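Long-range contacts in 2-nitropropane dioxygenase (Streptomyces ansochromogenes, PDB 3BW2), which probably uses FMN and molecular oxygen to oxidise alkyl nitronates, with propionate 3-nitronate the presumed physiological substrate, and thereby removes their nitro group: residues Gln88-Glu92 / Arg281-His286; Thr151-Glu157 / Gln180-Arg184; Met218-Ala224 / Leu340-Leu344. All coordinates share one frame; numbering follows the deposited sequence.

Contact 1 (Gln88-Glu92 / Arg281-His286); sequences QLAGE and RFLREH
A salt-bridge network of Glu92, Arg281 and Glu285, extended by a hydrogen bond from His286, links the first turn of helix 90-95 to the short helix 281-286. Glu92 is the knob in a hole formed by Arg281, Phe282, Glu285 and His286. Its carboxylate meets the Arg281 guanidinium end-on and nearly coplanar, the planes 18° apart: NH1 of Arg281 donates to OE2 of Glu92 at 2.9 Å, and NH2 of Arg281 to OE1 of Glu92 at 3.0 Å, each oxygen using its syn lone pair. The anti side of OE2 is taken by His286, whose NE2 lies 2.6 Å from Glu92 OE2 in an almost straight bond, with the ring turned steeply against the carboxylate. Two donors therefore grip OE2, which probably favours a charged carboxylate. The bend in the Glu92 chain at chi2 (-68°) brings the group round to both partners. Arg281 NH1 also donates to Glu285 OE2 at 3.1 Å within its own helix, which should offset the like charges of the two glutamates, and Arg281 NH2 has a further partner in Tyr96 OH. Leu89 closes the apolar side: its CD2 sits 3.6 Å from the centroid of the His286 ring, squarely over one face in a CH-pi contact, and touches Phe282 CZ at 3.7 Å. Glu285 CB lies over the opposite face of the imidazole, while a water at its edge contacts His286 ND1. Leu304 of helix 296-311 packs on Glu92 and Phe282. The arrangement is a bidentate Arg-carboxylate salt bridge combined with a His-carboxylate hydrogen bond, tying together two helices away from the FMN site.

Contact 2 (Thr151-Glu157 / Gln180-Arg184); sequences TATTPEE and QGTHR
The flat ends of Glu157 and His183 lie stacked, carboxylate and imidazole planes only 4° apart, as the two side chains slide past each other in opposite directions. Glu157 CB lies over the rim of one imidazole face, 3.4 Å from His183 CE1, in a CH-pi contact. At the edge of the ring, His183 NE2 donates to Thr151 O at 2.9 Å, in the carbonyl plane. With CG anti to its own carbonyl carbon (chi1 -68°) and the chain extended beyond, Glu157 reaches the backbone of the loop 180-184: OE2 receives His183 N at 3.0 Å from above the carboxylate plane, while OE1 accepts from Thr153 N (2.7 Å) and Thr153 OG1. With an alanine here, the amides of Thr153 and His183 and the Thr153 hydroxyl are likely to lose their acceptor, and the imidazole face, without the stacked carboxylate, would be only partly covered. Thr153 OG1 also touches Thr182 CG2 at 3.4 Å, and Thr151 CG2 packs on Gly181 CA, where a side chain on the glycine would clash. The contact lies where barrel strand 147-152 passes into helix 155-163; Gln172, an FMN-binding residue on the adjoining strand 168-172, accepts from Gly181 N, and Val161 of helix 155-163 packs on His183.

Contact 3 (Met218-Ala224 / Leu340-Leu344); sequences MRGGQIA and LAAEL
Leu344 CD1 reaches the flank of helix 220-228, touching Ala224 CB at 3.8 Å and Ile223 CG2 at 4.0 Å. Its CG stands opposite the backbone N (chi1 170°), which swings the methyl toward these partners; Ile223 and Leu344 meet at about a right angle. Ile223 CD1 adds a looser contact with Leu340 CB, and both Ile223 and Leu340 also rest on Ile13 of strand 13-15. Leu340 CD2 extends this apolar patch to the backbone, 3.6 Å from Met218 O.

At Gly220 the backbones themselves come together. The short helical segments 220-224 and 340-344 cross at -54° with their axes 7.5 Å apart, and the alpha carbon of Gly220 lies 4.1 Å from that of Leu344. A beta carbon on Gly220 would clash with Glu343 CB, Leu344 N and Leu340 O. Two CA-H...O contacts take advantage of the closeness, one from Gly220 CA to Leu340 O and the other from Leu344 CA to Gly220 O. The C-terminal helix 333-350 is thereby laid against the start of helix 220-228, which follows strand 211-214 of the TIM barrel; Met218, in the intervening loop, packs on the FMN-binding residue Thr238.

Farther out, the extended Glu343 brings OE2 to the first turn of that helix, accepting from Gly220 N at 2.8 Å and 174° on the anti side of the carboxylate. Its other oxygen, OE1, forms a salt bridge with Arg329. Arg219, at the N-cap position, lays its CD 3.8 Å from Glu343 OE2, but its guanidinium NE makes a salt bridge to Glu205 of the second subunit.

The three contacts are spread round one TIM-barrel chain: the centres of contacts 1 and 2 lie about 28 Å apart, those of contacts 2 and 3 about 25 Å, and those of contacts 1 and 3 about 38 Å, with no atoms touching between them. Along the sequence, contact 2 falls wholly between the segments of contact 1 and closes before contact 3 opens, whereas contacts 1 and 3 interleave. Contacts 2 and 3 both adjoin strands of the parallel sheet and reach the second subunit; they fasten loop 180-184 and helix 333-350 to barrel elements near FMN. Contact 1 instead joins two helices at the periphery, away from the annotated sites.

Contact 1 (Gln88-Glu92 / Arg281-His286)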
loop_
_atom_site.group_PDB
_atom_site.type_symbol
_atom_site.label_atom_id
_atom_site.label_comp_id
_atom_site.label_asym_id
_atom_site.label_seq_id
_atom_site.Cartn_x
_atom_site.Cartn_y
_atom_site.Cartn_z
ATOM N N GLN A 88 -13.637 29.467 0.649
ATOM C CA GLN A 88 -13.702 28.609 1.825
ATOM C C GLN A 88 -12.497 28.778 2.744
ATOM O O GLN A 88 -12.529 28.350 3.897
ATOM C CB GLN A 88 -13.825 27.147 1.392
ATOM C CG GLN A 88 -15.007 26.892 0.466
ATOM C CD GLN A 88 -15.034 25.477 -0.074
ATOM O OE1 GLN A 88 -14.018 24.960 -0.541
ATOM N NE2 GLN A 88 -16.203 24.846 -0.026
ATOM N N LEU A 89 -11.438 29.401 2.236
ATOM C CA LEU A 89 -10.232 29.623 3.032
ATOM C C LEU A 89 -10.193 31.021 3.652
ATOM O O LEU A 89 -9.219 31.378 4.318
ATOM C CB LEU A 89 -8.978 29.421 2.172
ATOM C CG LEU A 89 -8.698 28.005 1.664
ATOM C CD1 LEU A 89 -7.469 28.018 0.766
ATOM C CD2 LEU A 89 -8.490 27.066 2.846
ATOM N N ALA A 90 -11.244 31.808 3.435
ATOM C CA ALA A 90 -11.297 33.164 3.976
ATOM C C ALA A 90 -11.067 33.170 5.483
ATOM O O ALA A 90 -10.387 34.050 6.008
ATOM C CB ALA A 90 -12.638 33.809 3.651
ATOM N N GLY A 91 -11.634 32.184 6.174
ATOM C CA GLY A 91 -11.466 32.099 7.614
ATOM C C GLY A 91 -10.015 31.884 8.003
ATOM O O GLY A 91 -9.526 32.475 8.965
ATOM N N GLU A 92 -9.324 31.032 7.253
ATOM C CA GLU A 92 -7.914 30.744 7.514
ATOM C C GLU A 92 -7.094 32.024 7.337
ATOM O O GLU A 92 -6.216 32.335 8.145
ATOM C CB GLU A 92 -7.400 29.673 6.542
ATOM C CG GLU A 92 -8.146 28.334 6.583
ATOM C CD GLU A 92 -7.933 27.566 7.880
ATOM O OE1 GLU A 92 -7.011 27.921 8.647
ATOM O OE2 GLU A 92 -8.681 26.596 8.127
ATOM N N ARG A 281 -5.935 19.708 11.666
ATOM C CA ARG A 281 -7.115 20.553 11.506
ATOM C C ARG A 281 -7.375 20.991 10.068
ATOM O O ARG A 281 -8.476 20.811 9.544
ATOM C CB ARG A 281 -6.997 21.796 12.397
ATOM C CG ARG A 281 -8.233 22.693 12.371
ATOM C CD ARG A 281 -8.004 23.988 13.139
ATOM N NE ARG A 281 -6.960 24.809 12.527
ATOM C CZ ARG A 281 -7.062 25.397 11.338
ATOM N NH1 ARG A 281 -8.167 25.262 10.613
ATOM N NH2 ARG A 281 -6.057 26.124 10.870
ATOM N N PHE A 282 -6.364 21.579 9.435
ATOM C CA PHE A 282 -6.502 22.061 8.064
ATOM C C PHE A 282 -6.971 20.942 7.136
ATOM O O PHE A 282 -7.867 21.135 6.317
ATOM C CB PHE A 282 -5.161 22.615 7.564
ATOM C CG PHE A 282 -5.282 23.513 6.360
ATOM C CD1 PHE A 282 -5.244 24.895 6.503
ATOM C CD2 PHE A 282 -5.449 22.976 5.087
ATOM C CE1 PHE A 282 -5.372 25.729 5.394
ATOM C CE2 PHE A 282 -5.577 23.801 3.974
ATOM C CZ PHE A 282 -5.538 25.179 4.127
ATOM N N LEU A 283 -6.370 19.767 7.270
ATOM C CA LEU A 283 -6.737 18.643 6.417
ATOM C C LEU A 283 -8.178 18.207 6.674
ATOM O O LEU A 283 -8.952 18.024 5.734
ATOM C CB LEU A 283 -5.767 17.475 6.634
ATOM C CG LEU A 283 -5.748 16.376 5.563
ATOM C CD1 LEU A 283 -4.436 15.604 5.645
ATOM C CD2 LEU A 283 -6.949 15.448 5.739
ATOM N N ARG A 284 -8.545 18.056 7.942
ATOM C CA ARG A 284 -9.902 17.644 8.284
ATOM C C ARG A 284 -10.949 18.624 7.760
ATOM O O ARG A 284 -11.989 18.220 7.246
ATOM C CB ARG A 284 -10.058 17.510 9.804
ATOM C CG ARG A 284 -9.512 16.215 10.387
ATOM C CD ARG A 284 -9.836 16.110 11.871
ATOM N NE ARG A 284 -8.949 16.936 12.683
ATOM C CZ ARG A 284 -7.728 16.568 13.064
ATOM N NH1 ARG A 284 -7.249 15.382 12.714
ATOM N NH2 ARG A 284 -6.980 17.390 13.790
ATOM N N GLU A 285 -10.660 19.915 7.877
ATOM C CA GLU A 285 -11.596 20.945 7.446
ATOM C C GLU A 285 -11.732 21.189 5.950
ATOM O O GLU A 285 -12.844 21.319 5.442
ATOM C CB GLU A 285 -11.251 22.274 8.115
ATOM C CG GLU A 285 -11.654 22.373 9.570
ATOM C CD GLU A 285 -11.361 23.741 10.152
ATOM O OE1 GLU A 285 -11.670 24.752 9.483
ATOM O OE2 GLU A 285 -10.831 23.808 11.281
ATOM N N HIS A 286 -10.607 21.253 5.245
ATOM C CA HIS A 286 -10.627 21.549 3.817
ATOM C C HIS A 286 -10.360 20.375 2.882
ATOM O O HIS A 286 -10.688 20.435 1.696
ATOM C CB HIS A 286 -9.630 22.671 3.545
ATOM C CG HIS A 286 -9.770 23.829 4.483
ATOM N ND1 HIS A 286 -10.875 24.653 4.487
ATOM C CD2 HIS A 286 -8.967 24.272 5.480
ATOM C CE1 HIS A 286 -10.747 25.553 5.445
ATOM N NE2 HIS A 286 -9.599 25.343 6.063
HETATM O O HOH W 1 -12.839 23.869 2.243
#

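Contact 2 (Thr151-Glu157 / Gln180-Arg184)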
loop_
_atom_site.group_PDB
_atom_site.type_symbol
_atom_site.label_atom_id
_atom_site.label_comp_id
_atom_site.label_asym_id
_atom_site.label_seq_id
_atom_site.Cartn_x
_atom_site.Cartn_y
_atom_site.Cartn_z
ATOM N N THR A 151 9.863 9.556 -11.468
ATOM C CA THR A 151 8.897 8.824 -10.653
ATOM C C THR A 151 7.707 8.321 -11.474
ATOM O O THR A 151 7.245 8.991 -12.403
ATOM C CB THR A 151 8.348 9.704 -9.501
ATOM O OG1 THR A 151 9.374 9.906 -8.524
ATOM C CG2 THR A 151 7.134 9.038 -8.836
ATOM N N ALA A 152 7.221 7.136 -11.115
ATOM C CA ALA A 152 6.062 6.522 -11.752
ATOM C C ALA A 152 5.260 5.890 -10.619
ATOM O O ALA A 152 5.844 5.388 -9.661
ATOM C CB ALA A 152 6.498 5.452 -12.748
ATOM N N THR A 153 3.934 5.915 -10.716
ATOM C CA THR A 153 3.101 5.338 -9.664
ATOM C C THR A 153 2.311 4.115 -10.146
ATOM O O THR A 153 1.611 3.470 -9.360
ATOM C CB THR A 153 2.119 6.386 -9.090
ATOM O OG1 THR A 153 1.203 6.802 -10.107
ATOM C CG2 THR A 153 2.887 7.610 -8.577
ATOM N N THR A 154 2.440 3.808 -11.436
ATOM C CA THR A 154 1.764 2.669 -12.059
ATOM C C THR A 154 2.700 2.048 -13.088
ATOM O O THR A 154 3.677 2.674 -13.515
ATOM C CB THR A 154 0.496 3.096 -12.834
ATOM O OG1 THR A 154 0.877 3.948 -13.924
ATOM C CG2 THR A 154 -0.476 3.835 -11.932
ATOM N N PRO A 155 2.422 0.805 -13.499
ATOM C CA PRO A 155 3.317 0.217 -14.496
ATOM C C PRO A 155 3.228 0.975 -15.824
ATOM O O PRO A 155 4.196 1.028 -16.584
ATOM C CB PRO A 155 2.843 -1.242 -14.581
ATOM C CG PRO A 155 1.425 -1.194 -14.089
ATOM C CD PRO A 155 1.471 -0.192 -12.976
ATOM N N GLU A 156 2.076 1.583 -16.093
ATOM C CA GLU A 156 1.905 2.352 -17.325
ATOM C C GLU A 156 2.847 3.550 -17.303
ATOM O O GLU A 156 3.552 3.812 -18.273
ATOM C CB GLU A 156 0.464 2.851 -17.476
ATOM C CG GLU A 156 -0.561 1.784 -17.832
ATOM C CD GLU A 156 -0.764 0.765 -16.724
ATOM O OE1 GLU A 156 -0.842 1.169 -15.541
ATOM O OE2 GLU A 156 -0.860 -0.441 -17.041
ATOM N N GLU A 157 2.854 4.283 -16.192
ATOM C CA GLU A 157 3.731 5.441 -16.068
ATOM C C GLU A 157 5.197 5.019 -16.135
ATOM O O GLU A 157 6.026 5.728 -16.707
ATOM C CB GLU A 157 3.452 6.190 -14.759
ATOM C CG GLU A 157 2.086 6.868 -14.733
ATOM C CD GLU A 157 1.820 7.632 -13.447
ATOM O OE1 GLU A 157 2.524 7.389 -12.449
ATOM O OE2 GLU A 157 0.893 8.468 -13.431
ATOM N N GLN A 180 2.252 12.570 -4.538
ATOM C CA GLN A 180 2.251 11.363 -5.347
ATOM C C GLN A 180 2.782 11.866 -6.684
ATOM O O GLN A 180 2.340 12.913 -7.168
ATOM C CB GLN A 180 0.827 10.836 -5.521
ATOM C CG GLN A 180 0.334 9.996 -4.360
ATOM C CD GLN A 180 1.096 8.693 -4.249
ATOM O OE1 GLN A 180 1.872 8.488 -3.314
ATOM N NE2 GLN A 180 0.889 7.804 -5.219
ATOM N N GLY A 181 3.727 11.135 -7.268
ATOM C CA GLY A 181 4.308 11.543 -8.536
ATOM C C GLY A 181 3.552 11.113 -9.784
ATOM O O GLY A 181 4.167 10.730 -10.781
ATOM N N THR A 182 2.222 11.163 -9.734
ATOM C CA THR A 182 1.408 10.798 -10.894
ATOM C C THR A 182 1.732 11.785 -12.021
ATOM O O THR A 182 1.960 12.967 -11.771
ATOM C CB THR A 182 -0.097 10.875 -10.565
ATOM O OG1 THR A 182 -0.374 12.121 -9.927
ATOM C CG2 THR A 182 -0.511 9.745 -9.641
ATOM N N HIS A 183 1.752 11.302 -13.259
ATOM C CA HIS A 183 2.086 12.153 -14.398
ATOM C C HIS A 183 0.963 13.120 -14.751
ATOM O O HIS A 183 1.192 14.155 -15.381
ATOM C CB HIS A 183 2.456 11.280 -15.602
ATOM C CG HIS A 183 3.645 10.401 -15.357
ATOM N ND1 HIS A 183 4.141 9.533 -16.306
ATOM C CD2 HIS A 183 4.438 10.258 -14.269
ATOM C CE1 HIS A 183 5.186 8.892 -15.812
ATOM N NE2 HIS A 183 5.387 9.313 -14.578
ATOM N N ARG A 184 -0.246 12.771 -14.336
ATOM C CA ARG A 184 -1.434 13.588 -14.552
ATOM C C ARG A 184 -2.360 13.355 -13.364
ATOM O O ARG A 184 -2.542 12.217 -12.936
ATOM C CB ARG A 184 -2.140 13.180 -15.847
ATOM C CG ARG A 184 -1.588 13.846 -17.097
ATOM C CD ARG A 184 -2.254 13.293 -18.353
ATOM N NE ARG A 184 -3.712 13.281 -18.249
ATOM C CZ ARG A 184 -4.475 14.368 -18.177
ATOM N NH1 ARG A 184 -3.923 15.576 -18.200
ATOM N NH2 ARG A 184 -5.795 14.248 -18.078
HETATM O O HOH W 2 6.415 11.919 -11.624
HETATM O O HOH W 3 -0.815 9.821 -14.956
#

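Contact 3 (Met218-Ala224 / Leu340-Leu344)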
loop_
_atom_site.group_PDB
_atom_site.type_symbol
_atom_site.label_atom_id
_atom_site.label_comp_id
_atom_site.label_asym_id
_atom_site.label_seq_id
_atom_site.Cartn_x
_atom_site.Cartn_y
_atom_site.Cartn_z
ATOM N N MET A 218 11.404 2.814 6.369
ATOM C CA MET A 218 11.998 3.402 7.569
ATOM C C MET A 218 13.079 2.545 8.216
ATOM O O MET A 218 13.805 3.016 9.089
ATOM C CB MET A 218 10.909 3.642 8.621
ATOM C CG MET A 218 9.717 4.457 8.141
ATOM S SD MET A 218 10.213 6.102 7.634
ATOM C CE MET A 218 10.497 6.892 9.235
ATOM N N ARG A 219 13.175 1.290 7.794
ATOM C CA ARG A 219 14.135 0.355 8.376
ATOM C C ARG A 219 14.951 -0.383 7.326
ATOM O O ARG A 219 14.498 -0.582 6.195
ATOM C CB ARG A 219 13.387 -0.672 9.233
ATOM C CG ARG A 219 12.580 -0.070 10.384
ATOM C CD ARG A 219 13.454 0.142 11.614
ATOM N NE ARG A 219 12.677 0.584 12.772
ATOM C CZ ARG A 219 12.399 1.854 13.051
ATOM N NH1 ARG A 219 12.835 2.826 12.261
ATOM N NH2 ARG A 219 11.681 2.152 14.126
ATOM N N GLY A 220 16.151 -0.806 7.714
ATOM C CA GLY A 220 17.009 -1.532 6.796
ATOM C C GLY A 220 16.376 -2.813 6.286
ATOM O O GLY A 220 16.662 -3.248 5.171
ATOM N N GLY A 221 15.519 -3.429 7.097
ATOM C CA GLY A 221 14.868 -4.660 6.671
ATOM C C GLY A 221 13.928 -4.426 5.500
ATOM O O GLY A 221 13.720 -5.305 4.661
ATOM N N GLN A 222 13.339 -3.234 5.454
ATOM C CA GLN A 222 12.436 -2.880 4.373
ATOM C C GLN A 222 13.266 -2.609 3.123
ATOM O O GLN A 222 12.796 -2.810 2.003
ATOM C CB GLN A 222 11.612 -1.649 4.753
ATOM C CG GLN A 222 10.571 -1.935 5.820
ATOM C CD GLN A 222 9.940 -0.676 6.366
ATOM O OE1 GLN A 222 10.605 0.128 7.012
ATOM N NE2 GLN A 222 8.650 -0.496 6.106
ATOM N N ILE A 223 14.502 -2.155 3.313
ATOM C CA ILE A 223 15.377 -1.910 2.174
ATOM C C ILE A 223 15.717 -3.277 1.571
ATOM O O ILE A 223 15.693 -3.455 0.352
ATOM C CB ILE A 223 16.672 -1.166 2.597
ATOM C CG1 ILE A 223 16.314 0.232 3.130
ATOM C CG2 ILE A 223 17.617 -1.053 1.406
ATOM C CD1 ILE A 223 17.511 1.061 3.602
ATOM N N ALA A 224 16.012 -4.247 2.430
ATOM C CA ALA A 224 16.323 -5.597 1.966
ATOM C C ALA A 224 15.094 -6.150 1.254
ATOM O O ALA A 224 15.205 -6.860 0.253
ATOM C CB ALA A 224 16.686 -6.495 3.148
ATOM N N LEU A 340 20.694 2.138 9.173
ATOM C CA LEU A 340 19.985 1.488 8.075
ATOM C C LEU A 340 20.878 0.435 7.423
ATOM O O LEU A 340 20.418 -0.659 7.086
ATOM C CB LEU A 340 19.542 2.523 7.035
ATOM C CG LEU A 340 18.480 3.526 7.508
ATOM C CD1 LEU A 340 18.285 4.614 6.457
ATOM C CD2 LEU A 340 17.162 2.792 7.774
ATOM N N ALA A 341 22.157 0.763 7.254
ATOM C CA ALA A 341 23.107 -0.167 6.644
ATOM C C ALA A 341 23.247 -1.433 7.486
ATOM O O ALA A 341 23.326 -2.539 6.953
ATOM C CB ALA A 341 24.464 0.501 6.480
ATOM N N ALA A 342 23.278 -1.265 8.804
ATOM C CA ALA A 342 23.403 -2.393 9.716
ATOM C C ALA A 342 22.142 -3.247 9.685
ATOM O O ALA A 342 22.214 -4.473 9.722
ATOM C CB ALA A 342 23.655 -1.894 11.132
ATOM N N GLU A 343 20.986 -2.593 9.625
ATOM C CA GLU A 343 19.717 -3.311 9.592
ATOM C C GLU A 343 19.608 -4.075 8.280
ATOM O O GLU A 343 19.117 -5.207 8.246
ATOM C CB GLU A 343 18.553 -2.332 9.764
ATOM C CG GLU A 343 18.461 -1.764 11.182
ATOM C CD GLU A 343 17.441 -0.647 11.315
ATOM O OE1 GLU A 343 17.111 -0.283 12.462
ATOM O OE2 GLU A 343 16.977 -0.123 10.280
ATOM N N LEU A 344 20.084 -3.452 7.205
ATOM C CA LEU A 344 20.081 -4.073 5.887
ATOM C C LEU A 344 20.919 -5.349 5.919
ATOM O O LEU A 344 20.468 -6.412 5.491
ATOM C CB LEU A 344 20.664 -3.110 4.852
ATOM C CG LEU A 344 20.954 -3.672 3.458
ATOM C CD1 LEU A 344 19.668 -4.194 2.840
ATOM C CD2 LEU A 344 21.559 -2.585 2.582
#